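Local coordinates for protein terminal uridylyltransferase 1 (Trypanosoma brucei, PDB 5HZD) that adds uridines to the 3' ends of guide RNAs, ribosomal RNAs and some mRNAs in mitochondrial RNA editing, using UTP, at residues P258-S262 and A263-T267. Residues are numbered along the deposited sequence; the frame is centred on the assembly and turned at random.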
loop_
_atom_site.group_PDB
_atom_site.type_symbol
_atom_site.label_atom_id
_atom_site.label_comp_id
_atom_site.label_asym_id
_atom_site.label_seq_id
_atom_site.Cartn_x
_atom_site.Cartn_y
_atom_site.Cartn_z
ATOM N N PRO A 258 12.869 25.609 -22.747
ATOM C CA PRO A 258 13.170 26.908 -23.365
ATOM C C PRO A 258 13.844 26.760 -24.723
ATOM O O PRO A 258 14.627 25.845 -24.923
ATOM C CB PRO A 258 14.143 27.552 -22.369
ATOM C CG PRO A 258 13.970 26.774 -21.080
ATOM C CD PRO A 258 13.634 25.383 -21.508
ATOM N N ALA A 259 13.521 27.648 -25.650
ATOM C CA ALA A 259 14.182 27.696 -26.940
ATOM C C ALA A 259 14.740 29.092 -27.075
ATOM O O ALA A 259 14.081 29.993 -27.600
ATOM C CB ALA A 259 13.204 27.416 -28.076
ATOM N N LEU A 260 15.957 29.280 -26.589
ATOM C CA LEU A 260 16.517 30.607 -26.560
ATOM C C LEU A 260 17.149 30.882 -27.912
ATOM O O LEU A 260 17.435 29.961 -28.684
ATOM C CB LEU A 260 17.516 30.733 -25.408
ATOM C CG LEU A 260 16.903 30.338 -24.054
ATOM C CD1 LEU A 260 17.922 30.572 -22.956
ATOM C CD2 LEU A 260 15.591 31.049 -23.744
ATOM N N ALA A 261 17.337 32.156 -28.202
ATOM C CA ALA A 261 17.862 32.583 -29.505
ATOM C C ALA A 261 19.383 32.391 -29.611
ATOM O O ALA A 261 19.861 31.870 -30.624
ATOM C CB ALA A 261 17.476 34.021 -29.771
ATOM N N SER A 262 20.128 32.797 -28.571
ATOM C CA SER A 262 21.602 32.803 -28.621
ATOM C C SER A 262 22.132 31.396 -28.743
ATOM O O SER A 262 21.772 30.516 -27.976
ATOM C CB SER A 262 22.217 33.455 -27.366
ATOM O OG SER A 262 21.914 34.836 -27.308
ATOM N N ALA A 263 22.998 31.198 -29.724
ATOM C CA ALA A 263 23.536 29.875 -29.957
ATOM C C ALA A 263 24.238 29.346 -28.715
ATOM O O ALA A 263 25.075 30.046 -28.118
ATOM C CB ALA A 263 24.497 29.925 -31.113
ATOM N N SER A 264 23.914 28.101 -28.383
ATOM C CA SER A 264 24.490 27.336 -27.276
ATOM C C SER A 264 24.174 27.853 -25.889
ATOM O O SER A 264 24.745 27.379 -24.912
ATOM C CB SER A 264 25.993 27.174 -27.425
ATOM O OG SER A 264 26.316 26.481 -28.623
ATOM N N LEU A 265 23.265 28.815 -25.795
ATOM C CA LEU A 265 22.793 29.221 -24.475
ATOM C C LEU A 265 21.828 28.188 -23.926
ATOM O O LEU A 265 20.836 27.834 -24.571
ATOM C CB LEU A 265 22.137 30.595 -24.562
ATOM C CG LEU A 265 21.709 31.245 -23.239
ATOM C CD1 LEU A 265 22.958 31.580 -22.409
ATOM C CD2 LEU A 265 20.977 32.521 -23.584
ATOM N N ARG A 266 22.095 27.709 -22.716
ATOM C CA ARG A 266 21.332 26.607 -22.143
ATOM C C ARG A 266 20.969 26.951 -20.711
ATOM O O ARG A 266 21.629 27.805 -20.099
ATOM C CB ARG A 266 22.172 25.323 -22.114
ATOM C CG ARG A 266 22.655 24.890 -23.479
ATOM C CD ARG A 266 21.546 24.202 -24.270
ATOM N NE ARG A 266 22.065 23.817 -25.583
ATOM C CZ ARG A 266 21.947 24.558 -26.680
ATOM N NH1 ARG A 266 21.298 25.722 -26.643
ATOM N NH2 ARG A 266 22.473 24.131 -27.819
ATOM N N THR A 267 19.950 26.283 -20.200
ATOM C CA THR A 267 19.493 26.467 -18.820
ATOM C C THR A 267 19.483 25.180 -18.029
ATOM O O THR A 267 19.352 24.083 -18.587
ATOM C CB THR A 267 18.053 27.037 -18.742
ATOM O OG1 THR A 267 17.124 26.119 -19.344
ATOM C CG2 THR A 267 17.947 28.368 -19.435
#
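L260 lays one methyl, CD1, obliquely across the isobutyl group of L265, with CD1 3.7 Å from L265 CD2 and 3.9 Å from L265 CG. The same methyl comes within 4.2 Å of T267 CG2, so it bridges two residues of the returning chain, L265 and T267. In L265, CG stands anti to the backbone N (chi1 -174°), which turns the branch toward L260. Its CD2 also lies 4.1 Å from S262 CB. Farther along, P258 and T267 make a second, smaller contact, the apolar ring carbon CG of P258 lying 3.7 Å from the hydroxyl OG1 of T267, without a bond.

The chain reverses through a type II beta turn running from S262 to L265, with A263 and S264 at its corners; S264 takes the positive phi (67°) this turn type needs at its third position. L265 N donates to S262 O over 3.1 Å with a nearly straight N-H (163°). The loop joins helix 247-254 to strand 267-271, an outermost strand of a four-stranded antiparallel sheet inserted in sequence between strands 174-177 and 285-288 of the catalytic palm, far from the zinc finger and the UTP site.

Just past the turn, R266 folds its guanidinium back so that NH1 donates to L265 O at 3.0 Å, on a bent path. S262 OG hydrogen-bonds D211 OD2 of helix 209-223, while N204 OD1 accepts R266 N and N204 ND2 donates to S264 O.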